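Local coordinates for putative transcriptional regulator, IclR family (Arthrobacter aurescens, PDB 3OBF), which probably acts as a DNA-binding transcriptional regulator, the piece modelled here being its C-terminal domain, which in IclR-type regulators is the effector-sensing part, at residues V124-V128 / C160-A164; L60-V66 / A111-T117; V8-V12 / K166-L171. All coordinates share one frame; numbering follows the deposited sequence. Where two conformers were deposited one is given.

Interaction 1. Residues V124-V128 / C160-A164; sequences VASPV and CAAAA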
ATOM      1  N   VAL A 124      -2.702  -3.220  -4.775  1.00 26.62           N
ATOM      2  CA  VAL A 124      -1.539  -2.436  -5.118  1.00 26.19           C
ATOM      3  C   VAL A 124      -1.488  -1.226  -4.191  1.00 25.30           C
ATOM      4  O   VAL A 124      -2.517  -0.720  -3.799  1.00 26.01           O
ATOM      5  CB  VAL A 124      -1.563  -1.945  -6.598  1.00 26.16           C
ATOM      6  CG1 VAL A 124      -1.431  -3.133  -7.601  1.00 24.27           C
ATOM      7  CG2 VAL A 124      -2.826  -1.096  -6.874  1.00 25.74           C
ATOM      8  N   ALA A 125      -0.293  -0.754  -3.862  1.00 24.73           N
ATOM      9  CA  ALA A 125      -0.134   0.411  -2.999  1.00 23.71           C
ATOM     10  C   ALA A 125       1.087   1.243  -3.435  1.00 23.25           C
ATOM     11  O   ALA A 125       2.080   0.682  -3.926  1.00 24.16           O
ATOM     12  CB  ALA A 125       0.002  -0.027  -1.551  1.00 22.10           C
ATOM     13  N   SER A 126       1.026   2.535  -3.176  1.00 21.74           N
ATOM     14  CA  SER A 126       2.077   3.491  -3.560  1.00 23.21           C
ATOM     15  C   SER A 126       2.373   4.487  -2.432  1.00 22.32           C
ATOM     16  O   SER A 126       1.480   4.805  -1.662  1.00 23.00           O
ATOM     17  CB  SER A 126       1.657   4.275  -4.808  1.00 23.69           C
ATOM     18  OG  SER A 126       1.481   3.370  -5.895  1.00 27.38           O
ATOM     19  N   PRO A 127       3.628   4.977  -2.333  1.00 21.89           N
ATOM     20  CA  PRO A 127       4.000   5.830  -1.198  1.00 22.13           C
ATOM     21  C   PRO A 127       3.628   7.299  -1.435  1.00 22.90           C
ATOM     22  O   PRO A 127       3.557   7.737  -2.571  1.00 22.99           O
ATOM     23  CB  PRO A 127       5.525   5.635  -1.083  1.00 21.93           C
ATOM     24  CG  PRO A 127       5.955   5.288  -2.548  1.00 22.59           C
ATOM     25  CD  PRO A 127       4.795   4.548  -3.143  1.00 21.49           C
ATOM     26  N   VAL A 128       3.360   8.026  -0.350  1.00 23.52           N
ATOM     27  CA  VAL A 128       3.061   9.441  -0.383  1.00 24.38           C
ATOM     28  C   VAL A 128       4.180  10.058   0.411  1.00 25.93           C
ATOM     29  O   VAL A 128       4.540   9.521   1.457  1.00 26.14           O
ATOM     30  CB  VAL A 128       1.698   9.727   0.308  1.00 24.51           C
ATOM     31  CG1 VAL A 128       1.493  11.244   0.537  1.00 23.80           C
ATOM     32  CG2 VAL A 128       0.559   9.156  -0.529  1.00 23.10           C
ATOM     33  N   CYS A 160      -2.844   3.759  -9.071  1.00 28.23           N
ATOM     34  CA  CYS A 160      -2.518   3.954  -7.670  1.00 27.82           C
ATOM     35  C   CYS A 160      -1.333   4.899  -7.547  1.00 27.54           C
ATOM     36  O   CYS A 160      -1.332   5.801  -6.734  1.00 27.17           O
ATOM     37  CB  CYS A 160      -2.208   2.610  -7.026  1.00 28.23           C
ATOM     38  SG  CYS A 160      -2.031   2.661  -5.285  1.00 28.75           S
ATOM     39  N   ALA A 161      -0.323   4.675  -8.377  1.00 27.60           N
ATOM     40  CA  ALA A 161       0.880   5.461  -8.342  1.00 26.98           C
ATOM     41  C   ALA A 161       0.556   6.904  -8.768  1.00 27.22           C
ATOM     42  O   ALA A 161       1.092   7.862  -8.173  1.00 27.28           O
ATOM     43  CB  ALA A 161       1.916   4.849  -9.263  1.00 27.29           C
ATOM     44  N   ALA A 162      -0.326   7.056  -9.761  1.00 26.39           N
ATOM     45  CA  ALA A 162      -0.707   8.395 -10.208  1.00 26.11           C
ATOM     46  C   ALA A 162      -1.426   9.143  -9.105  1.00 25.54           C
ATOM     47  O   ALA A 162      -1.122  10.297  -8.868  1.00 26.22           O
ATOM     48  CB  ALA A 162      -1.559   8.357 -11.511  1.00 27.44           C
ATOM     49  N   ALA A 163      -2.345   8.473  -8.399  1.00 25.21           N
ATOM     50  CA  ALA A 163      -3.065   9.071  -7.277  1.00 24.24           C
ATOM     51  C   ALA A 163      -2.123   9.430  -6.125  1.00 24.62           C
ATOM     52  O   ALA A 163      -2.212  10.542  -5.571  1.00 24.89           O
ATOM     53  CB  ALA A 163      -4.190   8.139  -6.780  1.00 23.86           C
ATOM     54  N   ALA A 164      -1.208   8.523  -5.777  1.00 23.95           N
ATOM     55  CA  ALA A 164      -0.232   8.854  -4.713  1.00 25.03           C
ATOM     56  C   ALA A 164       0.648  10.066  -5.068  1.00 25.14           C
ATOM     57  O   ALA A 164       0.967  10.874  -4.191  1.00 25.07           O
ATOM     58  CB  ALA A 164       0.627   7.656  -4.316  1.00 23.65           C
TER
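Ser126 leans from its strand onto helix 150-170 and can be followed atom by atom. Its CB meets the methyl of Ala164, with 3.6 Å between Ser126 CB and Ala164 CB. One bond further, Ser126 OG lies against the turn before, 3.3 Å from Ala161 CA; Cys160 SG is 3.6 Å from the same Ser126 OG. A chi1 of -62° swings the hydroxyl off the carbonyl side, where it meets Ala161 and hydrogen-bonds to the carbonyl of Gly109, not to the helix.

Cys160 reaches back the other way. Cys160 SG, anti to its own backbone N (chi1 -171°), faces the strand backbone, 3.7 Å from Ala125 CA, while Cys160 CB packs on Val124 CG2 at 3.8 Å. Ala164 CB packs against the strand backbone at Pro127, 3.4 Å from Pro127 O, and Val128 CG2 adds a looser apolar touch on the same methyl.

The short side chains of Cys160, Ala161 and Ala164 are consistent with an axis distance of 7.3 Å between the two short segments, nearly parallel at 22°. Ile141 of strand 135-144 also touches Val124 and Cys160. This is the helix-on-sheet layer of a GAF-like alpha/beta domain, the C-terminal helix lying along strand 121-129, next to edge strand 111-114.

Interaction 2. Residues L60-V66 / A111-T117; sequences LSSSVQV and AVNFGET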
ATOM      1  N   LEU A  60       3.391  -9.469   2.835  1.00 31.16           N
ATOM      2  CA  LEU A  60       3.053  -9.448   1.413  1.00 32.08           C
ATOM      3  C   LEU A  60       1.917  -8.489   1.070  1.00 31.28           C
ATOM      4  O   LEU A  60       1.644  -8.234  -0.101  1.00 31.75           O
ATOM      5  CB  LEU A  60       2.854 -10.860   0.872  1.00 33.30           C
ATOM      6  CG  LEU A  60       4.160 -11.673   0.767  1.00 35.37           C
ATOM      7  CD1 LEU A  60       3.925 -13.056   0.162  1.00 36.79           C
ATOM      8  CD2 LEU A  60       5.233 -10.935  -0.075  1.00 37.93           C
ATOM      9  N   SER A  61       1.293  -7.948   2.115  0.50 31.15           N
ATOM     10  CA  SER A  61       0.305  -6.873   1.994  0.50 30.69           C
ATOM     11  C   SER A  61       0.957  -5.663   1.302  0.50 30.19           C
ATOM     12  O   SER A  61       2.021  -5.189   1.714  0.50 30.40           O
ATOM     13  CB  SER A  61      -0.225  -6.516   3.387  0.50 30.15           C
ATOM     14  OG  SER A  61      -1.267  -5.562   3.346  0.50 30.09           O
ATOM     15  N   SER A  62       0.338  -5.207   0.220  0.50 29.66           N
ATOM     16  CA  SER A  62       0.907  -4.134  -0.601  0.50 29.24           C
ATOM     17  C   SER A  62       1.307  -2.928   0.221  0.50 27.97           C
ATOM     18  O   SER A  62       2.412  -2.400   0.096  0.50 27.70           O
ATOM     19  CB  SER A  62      -0.106  -3.694  -1.653  0.50 29.38           C
ATOM     20  OG  SER A  62      -0.170  -4.654  -2.678  0.50 32.05           O
ATOM     21  N   SER A  63       0.357  -2.493   1.035  0.50 26.70           N
ATOM     22  CA  SER A  63       0.504  -1.387   1.955  0.50 26.09           C
ATOM     23  C   SER A  63       1.731  -1.552   2.867  0.50 25.42           C
ATOM     24  O   SER A  63       2.485  -0.599   3.133  0.50 25.28           O
ATOM     25  CB  SER A  63      -0.772  -1.365   2.794  0.50 26.34           C
ATOM     26  OG  SER A  63      -0.830  -0.262   3.639  0.50 27.94           O
ATOM     27  N   VAL A  64       1.915  -2.776   3.341  1.00 23.96           N
ATOM     28  CA  VAL A  64       2.967  -3.111   4.282  1.00 24.54           C
ATOM     29  C   VAL A  64       4.311  -3.068   3.533  1.00 25.53           C
ATOM     30  O   VAL A  64       5.290  -2.524   4.061  1.00 26.03           O
ATOM     31  CB  VAL A  64       2.705  -4.478   4.947  1.00 24.68           C
ATOM     32  CG1 VAL A  64       3.935  -4.948   5.767  1.00 25.05           C
ATOM     33  CG2 VAL A  64       1.484  -4.368   5.858  1.00 23.45           C
ATOM     34  N   GLN A  65       4.331  -3.584   2.293  1.00 25.16           N
ATOM     35  CA  GLN A  65       5.549  -3.553   1.464  1.00 25.07           C
ATOM     36  C   GLN A  65       6.040  -2.122   1.282  1.00 25.28           C
ATOM     37  O   GLN A  65       7.245  -1.840   1.457  1.00 25.66           O
ATOM     38  CB  GLN A  65       5.312  -4.165   0.084  1.00 24.94           C
ATOM     39  CG  GLN A  65       5.170  -5.704   0.062  1.00 26.99           C
ATOM     40  CD  GLN A  65       4.837  -6.234  -1.337  1.00 28.86           C
ATOM     41  OE1 GLN A  65       5.635  -6.086  -2.284  1.00 30.10           O
ATOM     42  NE2 GLN A  65       3.659  -6.845  -1.479  1.00 26.51           N
ATOM     43  N   VAL A  66       5.110  -1.228   0.928  1.00 24.55           N
ATOM     44  CA  VAL A  66       5.429   0.195   0.687  1.00 24.38           C
ATOM     45  C   VAL A  66       6.104   0.818   1.925  1.00 24.39           C
ATOM     46  O   VAL A  66       7.180   1.430   1.821  1.00 24.12           O
ATOM     47  CB  VAL A  66       4.149   0.949   0.319  1.00 24.22           C
ATOM     48  CG1 VAL A  66       4.340   2.443   0.368  1.00 23.51           C
ATOM     49  CG2 VAL A  66       3.697   0.515  -1.032  1.00 25.33           C
ATOM     50  N   ALA A 111       3.717  -1.350  -5.082  1.00 29.02           N
ATOM     51  CA  ALA A 111       3.858  -2.735  -4.658  1.00 28.95           C
ATOM     52  C   ALA A 111       2.602  -3.488  -5.027  1.00 30.08           C
ATOM     53  O   ALA A 111       1.515  -2.894  -5.223  1.00 30.71           O
ATOM     54  CB  ALA A 111       4.121  -2.822  -3.157  1.00 28.04           C
ATOM     55  N   VAL A 112       2.767  -4.797  -5.129  1.00 30.96           N
ATOM     56  CA  VAL A 112       1.763  -5.698  -5.612  1.00 32.11           C
ATOM     57  C   VAL A 112       1.538  -6.853  -4.619  1.00 32.21           C
ATOM     58  O   VAL A 112       2.486  -7.430  -4.098  1.00 31.35           O
ATOM     59  CB  VAL A 112       2.217  -6.284  -6.963  1.00 33.45           C
ATOM     60  CG1 VAL A 112       1.480  -7.550  -7.257  1.00 35.12           C
ATOM     61  CG2 VAL A 112       1.996  -5.271  -8.096  1.00 33.84           C
ATOM     62  N   ASN A 113       0.277  -7.143  -4.338  1.00 32.82           N
ATOM     63  CA  ASN A 113      -0.114  -8.352  -3.626  1.00 34.22           C
ATOM     64  C   ASN A 113      -1.126  -9.070  -4.506  1.00 35.36           C
ATOM     65  O   ASN A 113      -2.252  -8.635  -4.649  1.00 34.68           O
ATOM     66  CB  ASN A 113      -0.717  -7.979  -2.261  1.00 33.38           C
ATOM     67  CG  ASN A 113      -1.363  -9.164  -1.542  1.00 34.76           C
ATOM     68  OD1 ASN A 113      -1.086 -10.347  -1.818  1.00 35.98           O
ATOM     69  ND2 ASN A 113      -2.227  -8.847  -0.603  1.00 34.13           N
ATOM     70  N   PHE A 114      -0.716 -10.150  -5.141  1.00 37.86           N
ATOM     71  CA  PHE A 114      -1.582 -10.794  -6.127  1.00 40.25           C
ATOM     72  C   PHE A 114      -2.137 -12.089  -5.535  1.00 41.27           C
ATOM     73  O   PHE A 114      -1.630 -13.125  -5.843  1.00 42.18           O
ATOM     74  CB  PHE A 114      -0.791 -11.083  -7.424  1.00 40.82           C
ATOM     75  CG  PHE A 114      -1.659 -11.506  -8.611  1.00 44.38           C
ATOM     76  CD1 PHE A 114      -2.662 -10.664  -9.101  1.00 46.51           C
ATOM     77  CD2 PHE A 114      -1.456 -12.725  -9.236  1.00 47.36           C
ATOM     78  CE1 PHE A 114      -3.457 -11.034 -10.189  1.00 49.83           C
ATOM     79  CE2 PHE A 114      -2.241 -13.114 -10.324  1.00 49.76           C
ATOM     80  CZ  PHE A 114      -3.250 -12.271 -10.809  1.00 50.41           C
ATOM     81  N   GLY A 115      -3.133 -12.014  -4.657  1.00 42.27           N
ATOM     82  CA  GLY A 115      -3.653 -13.197  -3.940  1.00 43.64           C
ATOM     83  C   GLY A 115      -2.646 -13.865  -3.018  1.00 45.16           C
ATOM     84  O   GLY A 115      -2.736 -15.077  -2.740  1.00 45.48           O
ATOM     85  N   GLU A 116      -1.686 -13.075  -2.536  1.00 45.35           N
ATOM     86  CA  GLU A 116      -0.553 -13.607  -1.801  1.00 46.68           C
ATOM     87  C   GLU A 116      -0.675 -13.576  -0.259  1.00 47.46           C
ATOM     88  O   GLU A 116       0.136 -14.190   0.431  1.00 46.93           O
ATOM     89  CB  GLU A 116       0.736 -12.916  -2.253  1.00 46.25           C
ATOM     90  CG  GLU A 116       1.113 -13.172  -3.708  1.00 46.87           C
ATOM     91  CD  GLU A 116       2.293 -12.317  -4.134  1.00 47.75           C
ATOM     92  OE1 GLU A 116       3.447 -12.722  -3.859  1.00 46.89           O
ATOM     93  OE2 GLU A 116       2.069 -11.231  -4.733  1.00 48.90           O
ATOM     94  N   THR A 117      -1.667 -12.858   0.272  1.00 48.09           N
ATOM     95  CA  THR A 117      -1.991 -12.940   1.700  1.00 49.15           C
ATOM     96  C   THR A 117      -3.324 -13.661   1.895  1.00 50.94           C
ATOM     97  O   THR A 117      -3.602 -14.219   2.952  1.00 51.20           O
ATOM     98  CB  THR A 117      -2.063 -11.551   2.355  1.00 48.31           C
ATOM     99  OG1 THR A 117      -3.108 -10.790   1.746  1.00 47.10           O
ATOM    100  CG2 THR A 117      -0.759 -10.823   2.176  1.00 47.59           C
TER
HETATM  101  O   HOH W   1      -2.748  -5.601  -0.330  1.00 24.33           O
HETATM  102  O   HOH W   2       5.472  -6.065  -4.679  1.00 35.32           O
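Gln65 stretches its side chain over Ala111, with 3.7 Å from Gln65 CB to Ala111 CB, and ends beside the strand backbone. There its amide nitrogen is shared between two carbonyls, one from each segment. Gln65 NE2 reaches Val112 O at 2.9 Å with a fairly straight bond of 162°, and Leu60 O at 2.8 Å with a more bent one. Both acceptors lie close to the plane of the amide, whereas the nitrogen sits above the plane of each carbonyl. Arg101 bonds to OE1, and together with the two NE2 bonds this fixes the flat group in its rotation; Arg101 gives a second bond to Val112 O.

The contact sets the first turn of helix 62-69 against strand 111-114, an outermost strand of the antiparallel sheet in this GAF-like domain. Strand and helix run roughly antiparallel, at 152°. Ala111 CB touches both Gln65 and Val66 CG2, and in the conformer given, Ser62 OG rests over the Val112-Asn113 peptide and bonds to Gly123 O on the neighbouring strand.

Further along, Asn113 organises the chain. With CG anti to the backbone N and a small chi2 of 20°, Asn113 OD1 accepts from Glu116 N at 2.9 Å in an Asx motif, while ND2 donates to Thr117 OG1. This turn presents Thr117 CG2 to the backbone of Leu60, 3.5 Å from Ser61 N. Leu60 lies crosswise to the Glu116 side chain, with Leu60 CD1 4.0 Å from Glu116 CB. The Glu116 carboxylate meanwhile folds back to Phe114 N through the anti lone pair of OE2 and forms a salt bridge with Arg101.

Interaction 3. Residues V8-V12 / K166-L171; sequences VAYPV and KVTTRL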
ATOM      1  N   VAL A   8      -5.980  16.298   2.077  1.00 27.84           N
ATOM      2  CA  VAL A   8      -5.534  16.400   0.706  1.00 28.23           C
ATOM      3  C   VAL A   8      -5.909  15.131  -0.056  1.00 27.21           C
ATOM      4  O   VAL A   8      -6.215  15.179  -1.241  1.00 27.50           O
ATOM      5  CB  VAL A   8      -4.009  16.643   0.660  1.00 28.92           C
ATOM      6  CG1 VAL A   8      -3.440  16.217  -0.671  1.00 32.36           C
ATOM      7  CG2 VAL A   8      -3.705  18.105   0.949  1.00 29.44           C
ATOM      8  N   ALA A   9      -5.918  13.997   0.637  1.00 25.62           N
ATOM      9  CA  ALA A   9      -6.140  12.738  -0.021  1.00 25.27           C
ATOM     10  C   ALA A   9      -7.586  12.517  -0.367  1.00 25.34           C
ATOM     11  O   ALA A   9      -7.865  11.843  -1.362  1.00 25.43           O
ATOM     12  CB  ALA A   9      -5.604  11.521   0.803  1.00 23.89           C
ATOM     13  N   TYR A  10      -8.510  13.020   0.454  1.00 25.86           N
ATOM     14  CA  TYR A  10      -9.907  12.649   0.248  1.00 26.17           C
ATOM     15  C   TYR A  10     -10.454  12.835  -1.201  1.00 26.58           C
ATOM     16  O   TYR A  10     -11.026  11.894  -1.741  1.00 25.69           O
ATOM     17  CB  TYR A  10     -10.856  13.269   1.282  1.00 26.13           C
ATOM     18  CG  TYR A  10     -12.265  12.814   1.009  1.00 27.68           C
ATOM     19  CD1 TYR A  10     -12.731  11.615   1.526  1.00 29.02           C
ATOM     20  CD2 TYR A  10     -13.120  13.553   0.169  1.00 29.88           C
ATOM     21  CE1 TYR A  10     -14.024  11.158   1.257  1.00 31.23           C
ATOM     22  CE2 TYR A  10     -14.425  13.091  -0.106  1.00 31.87           C
ATOM     23  CZ  TYR A  10     -14.843  11.889   0.439  1.00 30.85           C
ATOM     24  OH  TYR A  10     -16.093  11.419   0.189  1.00 35.43           O
ATOM     25  N   PRO A  11     -10.278  14.042  -1.820  1.00 27.75           N
ATOM     26  CA  PRO A  11     -10.804  14.219  -3.184  1.00 28.20           C
ATOM     27  C   PRO A  11     -10.109  13.308  -4.175  1.00 28.29           C
ATOM     28  O   PRO A  11     -10.709  12.926  -5.204  1.00 27.93           O
ATOM     29  CB  PRO A  11     -10.435  15.661  -3.553  1.00 28.97           C
ATOM     30  CG  PRO A  11     -10.053  16.334  -2.269  1.00 29.50           C
ATOM     31  CD  PRO A  11      -9.630  15.259  -1.305  1.00 27.59           C
ATOM     32  N   VAL A  12      -8.838  13.008  -3.894  1.00 27.13           N
ATOM     33  CA  VAL A  12      -8.047  12.215  -4.814  1.00 26.80           C
ATOM     34  C   VAL A  12      -8.515  10.735  -4.708  1.00 26.07           C
ATOM     35  O   VAL A  12      -8.627  10.042  -5.711  1.00 25.69           O
ATOM     36  CB  VAL A  12      -6.523  12.376  -4.541  1.00 27.01           C
ATOM     37  CG1 VAL A  12      -5.709  11.376  -5.349  1.00 28.15           C
ATOM     38  CG2 VAL A  12      -6.039  13.802  -4.848  1.00 26.82           C
ATOM     39  N   LYS A 166      -0.310  12.530  -6.879  1.00 28.28           N
ATOM     40  CA  LYS A 166      -1.168  13.715  -6.745  1.00 29.67           C
ATOM     41  C   LYS A 166      -1.238  14.168  -5.270  1.00 28.71           C
ATOM     42  O   LYS A 166      -1.235  15.350  -4.977  1.00 27.94           O
ATOM     43  CB  LYS A 166      -2.601  13.410  -7.213  1.00 30.70           C
ATOM     44  CG  LYS A 166      -2.920  13.712  -8.644  1.00 35.37           C
ATOM     45  CD  LYS A 166      -4.400  14.026  -8.817  1.00 42.10           C
ATOM     46  CE  LYS A 166      -4.597  15.147  -9.881  1.00 49.28           C
ATOM     47  NZ  LYS A 166      -4.788  14.678 -11.302  1.00 52.75           N
ATOM     48  N   VAL A 167      -1.382  13.220  -4.354  1.00 27.78           N
ATOM     49  CA  VAL A 167      -1.378  13.562  -2.940  1.00 28.06           C
ATOM     50  C   VAL A 167      -0.028  14.185  -2.515  1.00 28.36           C
ATOM     51  O   VAL A 167       0.004  15.218  -1.848  1.00 28.16           O
ATOM     52  CB  VAL A 167      -1.756  12.329  -2.079  1.00 27.78           C
ATOM     53  CG1 VAL A 167      -1.700  12.652  -0.546  1.00 25.66           C
ATOM     54  CG2 VAL A 167      -3.138  11.869  -2.485  1.00 26.82           C
ATOM     55  N   THR A 168       1.075  13.573  -2.939  1.00 28.87           N
ATOM     56  CA  THR A 168       2.412  14.085  -2.647  1.00 28.95           C
ATOM     57  C   THR A 168       2.550  15.519  -3.152  1.00 31.29           C
ATOM     58  O   THR A 168       2.979  16.406  -2.408  1.00 30.86           O
ATOM     59  CB  THR A 168       3.482  13.225  -3.318  1.00 28.66           C
ATOM     60  OG1 THR A 168       3.503  11.926  -2.726  1.00 25.96           O
ATOM     61  CG2 THR A 168       4.884  13.869  -3.201  1.00 27.73           C
ATOM     62  N   THR A 169       2.198  15.732  -4.422  1.00 32.69           N
ATOM     63  CA  THR A 169       2.245  17.046  -5.028  1.00 35.35           C
ATOM     64  C   THR A 169       1.447  18.033  -4.195  1.00 37.02           C
ATOM     65  O   THR A 169       1.901  19.141  -3.926  1.00 37.62           O
ATOM     66  CB  THR A 169       1.620  17.019  -6.434  1.00 35.91           C
ATOM     67  OG1 THR A 169       2.450  16.252  -7.313  1.00 35.72           O
ATOM     68  CG2 THR A 169       1.443  18.441  -7.004  1.00 36.51           C
ATOM     69  N   ARG A 170       0.253  17.631  -3.769  1.00 35.39           N
ATOM     70  CA  ARG A 170      -0.602  18.562  -3.069  1.00 36.59           C
ATOM     71  C   ARG A 170      -0.133  18.855  -1.655  1.00 36.96           C
ATOM     72  O   ARG A 170      -0.522  19.865  -1.090  1.00 36.73           O
ATOM     73  CB  ARG A 170      -2.049  18.078  -3.073  1.00 37.41           C
ATOM     74  CG  ARG A 170      -2.744  18.194  -4.407  1.00 39.47           C
ATOM     75  CD  ARG A 170      -4.183  18.492  -4.110  1.00 45.04           C
ATOM     76  NE  ARG A 170      -5.144  17.927  -5.053  1.00 49.67           N
ATOM     77  CZ  ARG A 170      -6.286  17.335  -4.673  1.00 51.38           C
ATOM     78  NH1 ARG A 170      -6.587  17.197  -3.363  1.00 50.18           N
ATOM     79  NH2 ARG A 170      -7.114  16.857  -5.598  1.00 52.71           N
ATOM     80  N   LEU A 171       0.707  17.980  -1.096  1.00 37.32           N
ATOM     81  CA  LEU A 171       1.347  18.210   0.200  1.00 37.99           C
ATOM     82  C   LEU A 171       2.600  19.082   0.106  1.00 39.13           C
ATOM     83  O   LEU A 171       3.212  19.382   1.113  1.00 39.27           O
ATOM     84  CB  LEU A 171       1.714  16.879   0.879  1.00 37.18           C
ATOM     85  CG  LEU A 171       0.599  15.942   1.338  1.00 36.06           C
ATOM     86  CD1 LEU A 171       1.200  14.632   1.815  1.00 33.49           C
ATOM     87  CD2 LEU A 171      -0.202  16.547   2.451  1.00 34.21           C
TER
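The Val8 and Arg170 side chains run alongside in contrary senses, the valine's CG1 coming in beside the root of the arginine, 3.3 Å from Arg170 CB. Beyond that point the arginine, bent at chi2 and chi3, carries its guanidinium across helix 3-20 toward Val12 and Pro11. Val12 comes from the opposite direction and lays CG2 over one face of the guanidinium, 3.2 Å above the plane and displaced toward the rim, on the NH2 side. Pro11 instead meets the group near its plane, with Pro11 CG at the edge, 3.7 Å from Arg170 NH1. Val8 O is also near NH1, but the angle is too poor for a hydrogen bond.

The valines make the apolar part of the contact. Val167, CG1 anti to the backbone N (chi1 177°), spreads its two methyls along the other helix: CG1 goes to Val8 CG1 at 4.0 Å and CG2 to Val12 CG1 at 3.9 Å, with Ala9 alongside. Leu171 CD2 extends the apolar strip to Val8 CG2.

The helices run roughly antiparallel, at 145°, and the axes of the two short segments come within 9.4 Å. Lys166 and Arg170 are exposed, but Val167 and Leu171 also touch Val128 of strand 121-129. On the partner helix, Ala9 touches Glu38 of strand 34-40, so the N-terminal helix 3-20 and the C-terminal helix 150-170 lie side by side against the sheet.

How the interactions relate
Helix 150-170 serves both interaction 1 and interaction 3, whose centres are 11 Å apart: its middle turns meet strand 121-129 and its last turns meet helix 3-20. Val128 bridges the two, its CG1 lying 3.7 Å from Val167 CG1. Interaction 2 joins interaction 1 through the sheet, their centres 13 Å apart, where strands 111-114 and 121-129 are neighbours; Ala125 O is 2.9 Å from Ala111 N, a probable hydrogen bond, and Val66 CG2 packs 3.3 Å from Ala125 O. Interactions 2 and 3 do not touch, their nearest atoms being about 10 Å apart. In sequence, the segments of interaction 3 enclose both others.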